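Local coordinates for protein gene activator AphA (Vibrio cholerae, PDB 1YG2) that activates virulence gene expression as a winged-helix transcription factor of the PadR-like family, presumably by binding promoter DNA as a dimer, at the interface of chains A and B. Numbering follows the deposited sequence. Chains: chain A/B, gene activator AphA.

Contact 1: the interface of chains A and B. Residues chain A 9, 12-13, 79, 82-83, 149; chain B 98-99, 101-102, 104-105.
Helices 3-13 and 73-84 of the chain A PadR-like winged-helix domain receive the short helix 95-101 of chain B, the 3-10 turn after it and the coil residue B:Val105. Helix 145-177 of chain A closes the far side. B:Lys99 lies over one face of the A:Trp82 indole. Its CE sits 3.5 Å from the centroid of the five-membered ring, and its CD sits over the six-membered ring, both as CH-pi contacts. The lysine chain folds at chi2 (-74°) and again at chi4, and its NZ ends 3.3 Å from A:Trp82 O, a weak hydrogen bond. The carbonyl B:Ala98 O meets the rim of the same indole in plane, near CH2. A:Phe83 likewise turns its edge to a carbonyl, with CE1 3.4 Å from B:Lys99 O. B:Ala102 fits between A:Thr9 and the two aromatic rings. The A:Thr9 methyl CG2 is anti to the backbone N (OG1 chi1 -57°) and packs 3.6 Å from B:Ala102 CA. B:Val105 straddles A:Ser12 CB with both its methyls, while its CG1 meets A:Thr13 CG2 tightly, the two side chains crossing at about a right angle. At the chain A helix 145-177, A:Leu149 CB touches B:Met101 SD at 3.7 Å. A water joins the chains, 2.9 Å from A:Thr9 OG1, the hydroxyl, and 2.7 Å from B:Ala98 O.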
ATOM      1  N   THR A   9      11.108  18.861  -4.525  1.00 35.64           N
ATOM      2  CA  THR A   9      11.203  19.114  -3.087  1.00 35.12           C
ATOM      3  C   THR A   9      12.659  19.298  -2.682  1.00 35.82           C
ATOM      4  O   THR A   9      13.006  20.211  -1.934  1.00 37.01           O
ATOM      5  CB  THR A   9      10.623  17.944  -2.280  1.00 36.86           C
ATOM      6  OG1 THR A   9       9.268  17.720  -2.684  1.00 35.05           O
ATOM      7  CG2 THR A   9      10.673  18.249  -0.784  1.00 37.12           C
ATOM      8  N   SER A  12      13.888  22.577  -3.761  1.00 43.81           N
ATOM      9  CA  SER A  12      13.235  23.724  -3.139  1.00 48.65           C
ATOM     10  C   SER A  12      14.018  24.280  -1.954  1.00 49.58           C
ATOM     11  O   SER A  12      13.851  25.438  -1.586  1.00 48.21           O
ATOM     12  CB  SER A  12      11.822  23.361  -2.689  1.00 50.53           C
ATOM     13  OG  SER A  12      11.007  23.095  -3.812  1.00 54.22           O
ATOM     14  N   THR A  13      14.863  23.457  -1.345  1.00 51.99           N
ATOM     15  CA  THR A  13      15.653  23.930  -0.217  1.00 56.08           C
ATOM     16  C   THR A  13      16.969  24.525  -0.722  1.00 56.55           C
ATOM     17  O   THR A  13      17.410  25.559  -0.230  1.00 58.09           O
ATOM     18  CB  THR A  13      15.942  22.797   0.781  1.00 56.74           C
ATOM     19  OG1 THR A  13      16.718  21.780   0.144  1.00 62.10           O
ATOM     20  CG2 THR A  13      14.651  22.182   1.264  1.00 58.56           C
ATOM     21  N   LEU A  79       5.137  22.402  -7.672  1.00 33.27           N
ATOM     22  CA  LEU A  79       5.311  21.759  -6.370  1.00 35.04           C
ATOM     23  C   LEU A  79       4.171  22.209  -5.456  1.00 35.83           C
ATOM     24  O   LEU A  79       3.572  21.401  -4.750  1.00 37.02           O
ATOM     25  CB  LEU A  79       6.669  22.139  -5.754  1.00 31.23           C
ATOM     26  CG  LEU A  79       7.039  21.520  -4.403  1.00 35.78           C
ATOM     27  CD1 LEU A  79       7.156  20.000  -4.531  1.00 30.06           C
ATOM     28  CD2 LEU A  79       8.354  22.116  -3.916  1.00 32.27           C
ATOM     29  N   TRP A  82       0.861  20.613  -6.508  1.00 40.31           N
ATOM     30  CA  TRP A  82       0.859  19.210  -6.123  1.00 41.39           C
ATOM     31  C   TRP A  82       0.494  19.113  -4.648  1.00 42.77           C
ATOM     32  O   TRP A  82      -0.385  18.346  -4.252  1.00 41.22           O
ATOM     33  CB  TRP A  82       2.252  18.633  -6.347  1.00 40.00           C
ATOM     34  CG  TRP A  82       2.499  17.298  -5.732  1.00 38.94           C
ATOM     35  CD1 TRP A  82       1.941  16.106  -6.099  1.00 38.49           C
ATOM     36  CD2 TRP A  82       3.428  17.004  -4.686  1.00 35.46           C
ATOM     37  NE1 TRP A  82       2.478  15.080  -5.350  1.00 38.10           N
ATOM     38  CE2 TRP A  82       3.394  15.605  -4.476  1.00 37.89           C
ATOM     39  CE3 TRP A  82       4.296  17.784  -3.913  1.00 37.22           C
ATOM     40  CZ2 TRP A  82       4.188  14.972  -3.513  1.00 36.24           C
ATOM     41  CZ3 TRP A  82       5.088  17.153  -2.955  1.00 38.87           C
ATOM     42  CH2 TRP A  82       5.029  15.757  -2.768  1.00 37.61           C
ATOM     43  N   PHE A  83       1.182  19.921  -3.854  1.00 44.23           N
ATOM     44  CA  PHE A  83       1.013  19.970  -2.411  1.00 47.78           C
ATOM     45  C   PHE A  83      -0.407  20.279  -1.967  1.00 51.03           C
ATOM     46  O   PHE A  83      -0.898  19.685  -1.013  1.00 52.70           O
ATOM     47  CB  PHE A  83       1.953  21.023  -1.827  1.00 46.84           C
ATOM     48  CG  PHE A  83       2.134  20.921  -0.342  1.00 45.83           C
ATOM     49  CD1 PHE A  83       3.055  20.029   0.194  1.00 44.52           C
ATOM     50  CD2 PHE A  83       1.377  21.703   0.519  1.00 43.90           C
ATOM     51  CE1 PHE A  83       3.230  19.922   1.566  1.00 44.38           C
ATOM     52  CE2 PHE A  83       1.543  21.603   1.897  1.00 46.13           C
ATOM     53  CZ  PHE A  83       2.472  20.705   2.420  1.00 44.78           C
ATOM     54  N   LEU A 149      11.634  15.287  10.013  1.00 38.61           N
ATOM     55  CA  LEU A 149      10.809  14.890   8.881  1.00 38.76           C
ATOM     56  C   LEU A 149      11.305  13.545   8.326  1.00 38.45           C
ATOM     57  O   LEU A 149      10.507  12.628   8.113  1.00 37.80           O
ATOM     58  CB  LEU A 149      10.864  15.962   7.789  1.00 37.61           C
ATOM     59  CG  LEU A 149      10.226  17.317   8.123  1.00 39.07           C
ATOM     60  CD1 LEU A 149      10.294  18.223   6.899  1.00 35.07           C
ATOM     61  CD2 LEU A 149       8.778  17.118   8.559  1.00 34.58           C
TER
ATOM     62  N   ALA B  98       6.017  11.710   0.919  1.00 29.51           N
ATOM     63  CA  ALA B  98       6.497  12.658  -0.073  1.00 31.20           C
ATOM     64  C   ALA B  98       5.990  14.073   0.242  1.00 31.67           C
ATOM     65  O   ALA B  98       6.739  15.031   0.157  1.00 33.21           O
ATOM     66  CB  ALA B  98       6.038  12.226  -1.459  1.00 32.85           C
ATOM     67  N   LYS B  99       4.719  14.197   0.613  1.00 34.10           N
ATOM     68  CA  LYS B  99       4.162  15.503   0.948  1.00 35.35           C
ATOM     69  C   LYS B  99       4.793  16.011   2.246  1.00 35.51           C
ATOM     70  O   LYS B  99       5.097  17.193   2.379  1.00 36.65           O
ATOM     71  CB  LYS B  99       2.643  15.412   1.134  1.00 38.67           C
ATOM     72  CG  LYS B  99       1.839  15.089  -0.124  1.00 42.60           C
ATOM     73  CD  LYS B  99       1.752  16.261  -1.074  1.00 44.81           C
ATOM     74  CE  LYS B  99       0.853  15.943  -2.287  1.00 45.43           C
ATOM     75  NZ  LYS B  99      -0.605  15.918  -1.961  1.00 45.47           N
ATOM     76  N   MET B 101       7.762  15.554   3.446  1.00 33.74           N
ATOM     77  CA  MET B 101       9.070  16.139   3.198  1.00 36.22           C
ATOM     78  C   MET B 101       8.992  17.530   2.588  1.00 37.38           C
ATOM     79  O   MET B 101       9.870  18.355   2.806  1.00 40.85           O
ATOM     80  CB  MET B 101       9.906  15.230   2.295  1.00 34.40           C
ATOM     81  CG  MET B 101      10.324  13.916   2.951  1.00 37.01           C
ATOM     82  SD  MET B 101      11.043  14.113   4.616  1.00 36.57           S
ATOM     83  CE  MET B 101      12.297  15.331   4.323  1.00 33.56           C
ATOM     84  N   ALA B 102       7.948  17.796   1.818  1.00 38.66           N
ATOM     85  CA  ALA B 102       7.809  19.102   1.195  1.00 38.86           C
ATOM     86  C   ALA B 102       7.361  20.127   2.221  1.00 40.81           C
ATOM     87  O   ALA B 102       7.297  21.317   1.923  1.00 38.92           O
ATOM     88  CB  ALA B 102       6.805  19.035   0.039  1.00 38.56           C
ATOM     89  N   SER B 104       8.994  21.144   4.547  1.00 54.09           N
ATOM     90  CA  SER B 104      10.141  21.959   4.919  1.00 58.12           C
ATOM     91  C   SER B 104      10.185  23.211   4.041  1.00 59.45           C
ATOM     92  O   SER B 104      10.802  24.210   4.404  1.00 60.41           O
ATOM     93  CB  SER B 104      11.443  21.179   4.740  1.00 59.97           C
ATOM     94  OG  SER B 104      11.856  21.186   3.382  1.00 64.73           O
ATOM     95  N   VAL B 105       9.527  23.155   2.886  1.00 60.16           N
ATOM     96  CA  VAL B 105       9.517  24.287   1.966  1.00 61.60           C
ATOM     97  C   VAL B 105       8.117  24.786   1.624  1.00 62.65           C
ATOM     98  O   VAL B 105       7.968  25.767   0.902  1.00 64.34           O
ATOM     99  CB  VAL B 105      10.240  23.935   0.645  1.00 62.04           C
ATOM    100  CG1 VAL B 105      11.693  23.598   0.923  1.00 62.85           C
ATOM    101  CG2 VAL B 105       9.548  22.758  -0.036  1.00 61.94           C
TER
HETATM  102  O   HOH W   1       8.835  15.112  -1.532  1.00 30.19           O

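Contact 2: the interface of chains A and B. Residues chain A 94-95, 97-98, 101; chain B 6, 32-33, 82, 153.
A:Glu95 and B:Trp82 run antiparallel alongside each other, with the carboxylate plane at 90° to the indole. Here helix 95-101 of chain A docks on the winged-helix domain of chain B, the symmetry counterpart of contact 1. The indole NE1 donates to A:Glu95 OE2 at 2.9 Å. It meets this oxygen from above the carboxylate plane, and the oxygen is itself tilted from the ring plane. The other oxygen, OE1, lies 3.7 Å from B:Trp33 CZ3. A:Glu95 lies alongside B:Trp33, parallel to it, and its chain bends at chi2 to bring the carboxylate between the two indoles. The indole N-H would help to offset the carboxylate charge. B:Phe32 is set with CG between its backbone N and carbonyl carbon (chi1 67°), which turns the ring toward helix 95-101. The A:Ser97 backbone carbon C lies over one face, toward the rim, while its CB is 3.3 Å from B:Phe32 CB. A:Ala98 CA meets CE1 of the ring, and A:Met101 CG meets CE2. The B:Phe32 carbonyl O accepts from A:Asp94 N at 2.7 Å. A:Asp94 OD1 caps the helix start by accepting from A:Ser97 N and OG, which arrive from opposite faces of the carboxylate. This helps fix the serine hydroxyl. The A:Met101 side chain crosses that of B:Thr153 at about a right angle, with SD 3.7 Å from CG2. A water links A:Ser97 OG, at 2.8 Å, to B:Thr153 O.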
ATOM      1  N   ASP A  94      -5.699  -5.851  -2.052  1.00 41.78           N
ATOM      2  CA  ASP A  94      -4.595  -6.622  -1.509  1.00 39.43           C
ATOM      3  C   ASP A  94      -4.371  -7.994  -2.127  1.00 38.27           C
ATOM      4  O   ASP A  94      -5.170  -8.921  -1.955  1.00 36.72           O
ATOM      5  CB  ASP A  94      -4.752  -6.767   0.000  1.00 40.86           C
ATOM      6  CG  ASP A  94      -3.543  -7.403   0.638  1.00 39.90           C
ATOM      7  OD1 ASP A  94      -3.611  -8.579   1.030  1.00 41.54           O
ATOM      8  OD2 ASP A  94      -2.509  -6.721   0.736  1.00 44.22           O
ATOM      9  N   GLU A  95      -3.244  -8.122  -2.817  1.00 37.55           N
ATOM     10  CA  GLU A  95      -2.883  -9.363  -3.482  1.00 38.33           C
ATOM     11  C   GLU A  95      -2.681 -10.519  -2.508  1.00 35.51           C
ATOM     12  O   GLU A  95      -3.031 -11.658  -2.805  1.00 35.41           O
ATOM     13  CB  GLU A  95      -1.613  -9.162  -4.309  1.00 42.24           C
ATOM     14  CG  GLU A  95      -1.385 -10.259  -5.330  1.00 49.79           C
ATOM     15  CD  GLU A  95      -2.339 -10.167  -6.510  1.00 51.80           C
ATOM     16  OE1 GLU A  95      -3.342  -9.425  -6.422  1.00 53.86           O
ATOM     17  OE2 GLU A  95      -2.084 -10.847  -7.526  1.00 54.08           O
ATOM     18  N   SER A  97      -4.153 -10.947   0.368  1.00 30.70           N
ATOM     19  CA  SER A  97      -5.465 -11.347   0.856  1.00 32.06           C
ATOM     20  C   SER A  97      -6.169 -12.127  -0.242  1.00 31.51           C
ATOM     21  O   SER A  97      -6.797 -13.152   0.020  1.00 31.72           O
ATOM     22  CB  SER A  97      -6.297 -10.123   1.232  1.00 30.09           C
ATOM     23  OG  SER A  97      -5.725  -9.456   2.347  1.00 30.22           O
ATOM     24  N   ALA A  98      -6.052 -11.636  -1.471  1.00 29.51           N
ATOM     25  CA  ALA A  98      -6.663 -12.298  -2.612  1.00 31.20           C
ATOM     26  C   ALA A  98      -6.144 -13.736  -2.744  1.00 31.67           C
ATOM     27  O   ALA A  98      -6.914 -14.650  -2.986  1.00 33.21           O
ATOM     28  CB  ALA A  98      -6.369 -11.508  -3.881  1.00 32.85           C
ATOM     29  N   MET A 101      -7.540 -16.037   0.147  1.00 33.74           N
ATOM     30  CA  MET A 101      -8.877 -16.557  -0.085  1.00 36.22           C
ATOM     31  C   MET A 101      -8.897 -17.738  -1.044  1.00 37.38           C
ATOM     32  O   MET A 101      -9.755 -18.605  -0.946  1.00 40.85           O
ATOM     33  CB  MET A 101      -9.802 -15.456  -0.609  1.00 34.40           C
ATOM     34  CG  MET A 101     -10.115 -14.368   0.415  1.00 37.01           C
ATOM     35  SD  MET A 101     -10.631 -15.008   2.044  1.00 36.57           S
ATOM     36  CE  MET A 101     -11.930 -16.126   1.595  1.00 33.56           C
TER
ATOM     37  N   VAL B   6      -9.882 -12.825  -8.504  1.00 32.47           N
ATOM     38  CA  VAL B   6     -10.692 -12.660  -7.309  1.00 32.72           C
ATOM     39  C   VAL B   6     -12.060 -13.274  -7.600  1.00 32.84           C
ATOM     40  O   VAL B   6     -12.650 -13.922  -6.745  1.00 34.04           O
ATOM     41  CB  VAL B   6     -10.831 -11.171  -6.949  1.00 33.51           C
ATOM     42  CG1 VAL B   6     -11.862 -10.991  -5.826  1.00 35.79           C
ATOM     43  CG2 VAL B   6      -9.460 -10.627  -6.520  1.00 29.25           C
ATOM     44  N   PHE B  32     -10.730  -6.700   1.209  1.00 38.12           N
ATOM     45  CA  PHE B  32      -9.416  -6.649   0.583  1.00 36.38           C
ATOM     46  C   PHE B  32      -9.411  -6.277  -0.893  1.00 37.27           C
ATOM     47  O   PHE B  32      -8.356  -6.030  -1.472  1.00 36.40           O
ATOM     48  CB  PHE B  32      -8.729  -8.005   0.768  1.00 32.88           C
ATOM     49  CG  PHE B  32      -9.389  -9.119   0.007  1.00 30.93           C
ATOM     50  CD1 PHE B  32      -9.006  -9.407  -1.300  1.00 32.90           C
ATOM     51  CD2 PHE B  32     -10.412  -9.858   0.579  1.00 31.26           C
ATOM     52  CE1 PHE B  32      -9.639 -10.418  -2.031  1.00 29.97           C
ATOM     53  CE2 PHE B  32     -11.054 -10.867  -0.137  1.00 32.89           C
ATOM     54  CZ  PHE B  32     -10.664 -11.147  -1.447  1.00 31.41           C
ATOM     55  N   TRP B  33     -10.578  -6.250  -1.516  1.00 38.86           N
ATOM     56  CA  TRP B  33     -10.611  -5.881  -2.918  1.00 40.26           C
ATOM     57  C   TRP B  33     -11.830  -5.023  -3.230  1.00 41.14           C
ATOM     58  O   TRP B  33     -12.969  -5.467  -3.136  1.00 39.03           O
ATOM     59  CB  TRP B  33     -10.589  -7.130  -3.803  1.00 40.10           C
ATOM     60  CG  TRP B  33     -10.134  -6.830  -5.180  1.00 40.26           C
ATOM     61  CD1 TRP B  33     -10.868  -6.274  -6.186  1.00 43.38           C
ATOM     62  CD2 TRP B  33      -8.809  -6.975  -5.684  1.00 42.22           C
ATOM     63  NE1 TRP B  33     -10.078  -6.060  -7.289  1.00 42.94           N
ATOM     64  CE2 TRP B  33      -8.801  -6.484  -7.005  1.00 43.99           C
ATOM     65  CE3 TRP B  33      -7.613  -7.474  -5.145  1.00 43.35           C
ATOM     66  CZ2 TRP B  33      -7.654  -6.475  -7.801  1.00 44.08           C
ATOM     67  CZ3 TRP B  33      -6.468  -7.467  -5.933  1.00 44.59           C
ATOM     68  CH2 TRP B  33      -6.498  -6.969  -7.248  1.00 45.14           C
ATOM     69  N   TRP B  82      -1.978 -18.187 -11.546  1.00 40.31           N
ATOM     70  CA  TRP B  82      -1.907 -16.935 -10.809  1.00 41.39           C
ATOM     71  C   TRP B  82      -1.365 -17.223  -9.415  1.00 42.77           C
ATOM     72  O   TRP B  82      -0.432 -16.572  -8.942  1.00 41.22           O
ATOM     73  CB  TRP B  82      -3.307 -16.342 -10.703  1.00 40.00           C
ATOM     74  CG  TRP B  82      -3.456 -15.219  -9.733  1.00 38.94           C
ATOM     75  CD1 TRP B  82      -2.927 -13.965  -9.839  1.00 38.49           C
ATOM     76  CD2 TRP B  82      -4.246 -15.226  -8.542  1.00 35.46           C
ATOM     77  NE1 TRP B  82      -3.353 -13.180  -8.786  1.00 38.10           N
ATOM     78  CE2 TRP B  82      -4.164 -13.931  -7.978  1.00 37.89           C
ATOM     79  CE3 TRP B  82      -5.027 -16.196  -7.902  1.00 37.22           C
ATOM     80  CZ2 TRP B  82      -4.826 -13.587  -6.793  1.00 36.24           C
ATOM     81  CZ3 TRP B  82      -5.687 -15.853  -6.724  1.00 38.87           C
ATOM     82  CH2 TRP B  82      -5.583 -14.554  -6.185  1.00 37.61           C
ATOM     83  N   THR B 153      -8.514 -11.700   6.212  1.00 33.25           N
ATOM     84  CA  THR B 153      -8.467 -10.579   5.282  1.00 32.98           C
ATOM     85  C   THR B 153      -8.984  -9.333   5.989  1.00 33.97           C
ATOM     86  O   THR B 153      -8.477  -8.235   5.771  1.00 31.30           O
ATOM     87  CB  THR B 153      -9.305 -10.823   4.022  1.00 32.68           C
ATOM     88  OG1 THR B 153     -10.673 -11.001   4.390  1.00 35.06           O
ATOM     89  CG2 THR B 153      -8.789 -12.046   3.273  1.00 32.40           C
TER
HETATM   90  O   HOH W   2      -7.155  -7.429   3.550  1.00 35.58           O

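Contact 1 and contact 2 lie about 34 Å apart, at opposite ends of a two-fold symmetric interface. In each, helix 95-101 of one chain docks on helices 3-13, 73-84 and 145-177 of the other. Contact 1 adds the turn after that helix, and contact 2 adds residue 94, just before it, and the loop residues 32-33. Residues 82, 98 and 101 appear in both, with the chains exchanged. The two patches therefore show complementary portions of one repeated docking. Such reciprocal docking would couple the two winged-helix domains and could set their spacing for DNA binding in what is probably the functional dimer.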